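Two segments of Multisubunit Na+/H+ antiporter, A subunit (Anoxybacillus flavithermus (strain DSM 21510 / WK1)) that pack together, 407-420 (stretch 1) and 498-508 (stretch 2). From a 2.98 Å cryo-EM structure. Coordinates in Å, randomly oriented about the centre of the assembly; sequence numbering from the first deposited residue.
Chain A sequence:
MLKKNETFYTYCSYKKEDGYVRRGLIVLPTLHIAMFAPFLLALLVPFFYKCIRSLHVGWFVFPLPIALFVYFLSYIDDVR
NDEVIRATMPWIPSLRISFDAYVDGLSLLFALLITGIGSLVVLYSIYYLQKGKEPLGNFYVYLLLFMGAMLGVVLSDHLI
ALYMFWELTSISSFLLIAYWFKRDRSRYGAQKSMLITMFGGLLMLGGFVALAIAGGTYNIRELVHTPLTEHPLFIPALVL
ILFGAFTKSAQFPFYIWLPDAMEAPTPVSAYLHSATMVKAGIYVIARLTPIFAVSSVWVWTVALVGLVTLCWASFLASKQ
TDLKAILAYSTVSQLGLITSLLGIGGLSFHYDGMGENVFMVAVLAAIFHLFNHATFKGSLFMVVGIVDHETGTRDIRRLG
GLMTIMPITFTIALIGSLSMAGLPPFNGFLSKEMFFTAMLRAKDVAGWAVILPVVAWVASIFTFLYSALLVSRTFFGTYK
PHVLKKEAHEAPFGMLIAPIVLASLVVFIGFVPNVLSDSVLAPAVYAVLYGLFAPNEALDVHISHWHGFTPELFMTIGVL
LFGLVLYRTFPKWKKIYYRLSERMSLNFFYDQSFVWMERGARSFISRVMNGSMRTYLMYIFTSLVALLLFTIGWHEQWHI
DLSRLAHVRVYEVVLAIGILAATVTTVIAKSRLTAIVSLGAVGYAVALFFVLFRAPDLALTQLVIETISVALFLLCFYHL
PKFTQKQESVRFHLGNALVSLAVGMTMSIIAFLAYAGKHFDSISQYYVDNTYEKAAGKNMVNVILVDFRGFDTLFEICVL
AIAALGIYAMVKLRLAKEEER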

# COMPACT_ATOMS: atom_id res chain seq x y z
N PRO A 407 -59.29 -104.87 46.88
CA PRO A 407 -60.38 -105.48 46.11
C PRO A 407 -61.06 -104.57 45.09
O PRO A 407 -61.43 -105.04 44.00
N ILE A 408 -61.20 -103.28 45.41
CA ILE A 408 -61.99 -102.38 44.56
C ILE A 408 -61.25 -102.08 43.26
O ILE A 408 -61.82 -102.16 42.16
N THR A 409 -59.96 -101.75 43.37
CA THR A 409 -59.17 -101.50 42.17
C THR A 409 -58.90 -102.79 41.40
O THR A 409 -58.71 -102.73 40.18
N PHE A 410 -58.95 -103.95 42.07
CA PHE A 410 -58.93 -105.23 41.35
C PHE A 410 -60.19 -105.41 40.51
O PHE A 410 -60.11 -105.90 39.38
N THR A 411 -61.35 -105.02 41.05
CA THR A 411 -62.59 -105.08 40.28
C THR A 411 -62.53 -104.16 39.07
O THR A 411 -62.90 -104.56 37.96
N ILE A 412 -62.01 -102.94 39.26
CA ILE A 412 -61.91 -101.97 38.17
C ILE A 412 -60.93 -102.46 37.10
O ILE A 412 -61.21 -102.38 35.90
N ALA A 413 -59.78 -103.01 37.53
CA ALA A 413 -58.78 -103.51 36.60
C ALA A 413 -59.29 -104.72 35.84
O ALA A 413 -59.01 -104.87 34.64
N LEU A 414 -60.04 -105.60 36.51
CA LEU A 414 -60.59 -106.77 35.85
C LEU A 414 -61.63 -106.38 34.80
O LEU A 414 -61.62 -106.92 33.69
N ILE A 415 -62.49 -105.40 35.12
CA ILE A 415 -63.47 -104.91 34.15
C ILE A 415 -62.78 -104.28 32.94
O ILE A 415 -63.12 -104.57 31.79
N GLY A 416 -61.76 -103.45 33.19
CA GLY A 416 -61.06 -102.80 32.09
C GLY A 416 -60.28 -103.76 31.22
O GLY A 416 -60.27 -103.63 29.99
N SER A 417 -59.65 -104.77 31.83
CA SER A 417 -58.87 -105.73 31.05
C SER A 417 -59.76 -106.67 30.25
O SER A 417 -59.43 -107.01 29.11
N LEU A 418 -60.88 -107.11 30.83
CA LEU A 418 -61.78 -107.96 30.05
C LEU A 418 -62.49 -107.17 28.96
O LEU A 418 -62.86 -107.74 27.93
N SER A 419 -62.70 -105.87 29.16
CA SER A 419 -63.22 -105.05 28.08
C SER A 419 -62.18 -104.80 27.00
O SER A 419 -62.52 -104.64 25.83
N MET A 420 -60.90 -104.75 27.38
CA MET A 420 -59.84 -104.55 26.41
C MET A 420 -59.59 -105.82 25.60
O MET A 420 -59.26 -105.73 24.41
N ALA A 498 -63.04 -91.49 40.43
CA ALA A 498 -62.99 -91.44 38.97
C ALA A 498 -62.79 -92.79 38.25
O ALA A 498 -63.42 -92.98 37.19
N PRO A 499 -61.96 -93.74 38.73
CA PRO A 499 -62.00 -95.07 38.10
C PRO A 499 -63.32 -95.80 38.28
O PRO A 499 -63.71 -96.56 37.38
N ILE A 500 -64.03 -95.59 39.39
CA ILE A 500 -65.35 -96.20 39.57
C ILE A 500 -66.35 -95.62 38.57
O ILE A 500 -67.14 -96.37 37.99
N VAL A 501 -66.28 -94.31 38.31
CA VAL A 501 -67.18 -93.70 37.33
C VAL A 501 -66.86 -94.19 35.92
O VAL A 501 -67.77 -94.49 35.13
N LEU A 502 -65.57 -94.35 35.61
CA LEU A 502 -65.20 -94.86 34.29
C LEU A 502 -65.59 -96.32 34.11
O LEU A 502 -66.10 -96.70 33.05
N ALA A 503 -65.39 -97.15 35.14
CA ALA A 503 -65.79 -98.55 35.07
C ALA A 503 -67.30 -98.71 35.01
O ALA A 503 -67.80 -99.62 34.34
N SER A 504 -68.04 -97.83 35.69
CA SER A 504 -69.50 -97.86 35.60
C SER A 504 -69.97 -97.46 34.21
O SER A 504 -70.94 -98.04 33.70
N LEU A 505 -69.30 -96.50 33.58
CA LEU A 505 -69.65 -96.15 32.21
C LEU A 505 -69.30 -97.28 31.24
O LEU A 505 -70.03 -97.50 30.27
N VAL A 506 -68.21 -98.00 31.52
CA VAL A 506 -67.85 -99.21 30.77
C VAL A 506 -68.97 -100.24 30.84
O VAL A 506 -69.43 -100.75 29.81
N VAL A 507 -69.44 -100.55 32.06
CA VAL A 507 -70.51 -101.52 32.23
C VAL A 507 -71.82 -101.03 31.61
O VAL A 507 -72.57 -101.83 31.02
N PHE A 508 -72.08 -99.72 31.65
CA PHE A 508 -73.32 -99.18 31.11
C PHE A 508 -73.37 -99.28 29.59
O PHE A 508 -74.39 -99.70 29.02

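How does the contact begin on the side of stretch 2? Pro499 comes first, its CA-to-CB bond pointing toward the other helix, and its CB lies 3.8 Å from CD1 of Ile412. One residue on, Ile500 leaves its backbone sideways, yet its m, t rotamer (chi1 -77°, chi2 170°) carries the end of the chain nearer. Its CG1 sits 3.8 Å from CD1 of Ile412, and its CD1 lies 4.1 Å from CG2 of Ile408, an m, m side chain on the surface. Ile412, also m, t, thus places its CD1 against two neighbouring residues. Val501 and Leu502, next in sequence, make no contact.

Where do the two backbones come closest? At Ala503, whose CA is 6.0 Å from the CA of Ile412, while the helix axes approach to 9.9 Å and cross at 39°. Here CB of Ala503 points toward stretch 1 and rests 4.1 Å from CG2 of Ile412. Ser504, whose CA-to-CB bond points away, donates from OG to O of Val501 at 2.6 Å, within its own helix.

What fills the far end, one turn beyond Ala503? Val506, with chi1 t, points toward stretch 1 and brings its CG1 to 3.7 Å from CG2 of Ile415, an m, t side chain directed back at it. The same CG1 of Val506 lies 4.2 Å from CB of Ser419. Val507, also t, leaves sideways and adds a looser contact, its CG2 4.2 Å from CG2 of Ile415.

Do polar groups help hold the helices together? No hydrogen bond crosses between them; the contact rests on apolar packing that buries 346 Å² over both sides. Like Ser504, Thr411 bonds within its own helix, donating from OG1 to O of Pro407 at 3.0 Å.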

# COMPACT_ATOMS: atom_id res chain seq x y z
CB PRO A 407 -61.37 -105.91 47.20
CG PRO A 407 -61.13 -104.98 48.32
CD PRO A 407 -59.66 -104.67 48.29
CB ILE A 408 -62.32 -101.09 45.33
CG1 ILE A 408 -63.05 -101.41 46.63
CG2 ILE A 408 -63.15 -100.16 44.47
CD1 ILE A 408 -64.38 -102.09 46.44
CB THR A 409 -57.88 -100.78 42.54
OG1 THR A 409 -57.18 -100.39 41.36
CG2 THR A 409 -56.97 -101.63 43.40
CB PHE A 410 -58.78 -106.39 42.33
CG PHE A 410 -58.98 -107.73 41.69
CD1 PHE A 410 -58.07 -108.22 40.78
CD2 PHE A 410 -60.10 -108.49 42.00
CE1 PHE A 410 -58.25 -109.45 40.19
CE2 PHE A 410 -60.29 -109.72 41.41
CZ PHE A 410 -59.37 -110.20 40.50
CB THR A 411 -63.77 -104.72 41.17
OG1 THR A 411 -63.82 -105.62 42.29
CG2 THR A 411 -65.07 -104.81 40.40
CB ILE A 412 -61.49 -100.60 38.72
CG1 ILE A 412 -62.52 -100.10 39.74
CG2 ILE A 412 -61.40 -99.58 37.60
CD1 ILE A 412 -62.02 -98.94 40.56
CB ALA A 413 -57.49 -103.85 37.34
CB LEU A 414 -61.19 -107.72 36.89
CG LEU A 414 -61.71 -109.07 36.41
CD1 LEU A 414 -60.57 -109.89 35.83
CD2 LEU A 414 -62.37 -109.81 37.55
CB ILE A 415 -64.45 -103.93 34.82
CG1 ILE A 415 -65.35 -104.67 35.81
CG2 ILE A 415 -65.29 -103.20 33.81
CD1 ILE A 415 -66.17 -103.76 36.67
CB SER A 417 -57.96 -106.53 31.98
OG SER A 417 -58.75 -107.35 32.81
CB LEU A 418 -62.79 -108.66 30.96
CG LEU A 418 -62.30 -109.61 32.06
CD1 LEU A 418 -63.47 -110.21 32.83
CD2 LEU A 418 -61.35 -110.68 31.59
CB SER A 419 -63.73 -103.72 28.63
OG SER A 419 -64.12 -102.87 27.58
CB MET A 420 -58.57 -104.09 27.13
CG MET A 420 -57.39 -103.76 26.25
SD MET A 420 -56.07 -102.98 27.19
CE MET A 420 -55.51 -104.35 28.20
CB ALA A 498 -61.91 -90.44 38.52
CB PRO A 499 -60.86 -95.82 38.80
CG PRO A 499 -59.97 -94.81 39.25
CD PRO A 499 -60.81 -93.67 39.65
CB ILE A 500 -65.81 -96.05 41.03
CG1 ILE A 500 -65.08 -97.05 41.92
CG2 ILE A 500 -67.31 -96.21 41.19
CD1 ILE A 500 -65.30 -96.82 43.40
CB VAL A 501 -67.10 -92.17 37.44
CG1 VAL A 501 -68.00 -91.50 36.40
CG2 VAL A 501 -67.50 -91.72 38.82
CB LEU A 502 -63.71 -94.67 34.05
CG LEU A 502 -63.30 -93.21 33.85
CD1 LEU A 502 -61.80 -93.11 33.74
CD2 LEU A 502 -63.99 -92.67 32.61
CB ALA A 503 -65.22 -99.31 36.27
CB SER A 504 -70.10 -96.93 36.65
OG SER A 504 -69.84 -95.57 36.33
CB LEU A 505 -68.96 -94.85 31.80
CG LEU A 505 -69.39 -94.26 30.46
CD1 LEU A 505 -70.86 -93.91 30.50
CD2 LEU A 505 -68.56 -93.05 30.10
CB VAL A 506 -66.51 -99.79 31.28
CG1 VAL A 506 -66.32 -101.21 30.82
CG2 VAL A 506 -65.37 -98.97 30.78
CB VAL A 507 -70.66 -101.84 33.73
CG1 VAL A 507 -71.84 -102.75 34.01
CG2 VAL A 507 -69.39 -102.50 34.24
CB PHE A 508 -73.53 -97.74 31.55
CG PHE A 508 -74.81 -97.13 31.06
CD1 PHE A 508 -76.02 -97.48 31.65
CD2 PHE A 508 -74.82 -96.23 30.02
CE1 PHE A 508 -77.21 -96.94 31.19
CE2 PHE A 508 -76.01 -95.68 29.55
CZ PHE A 508 -77.20 -96.03 30.15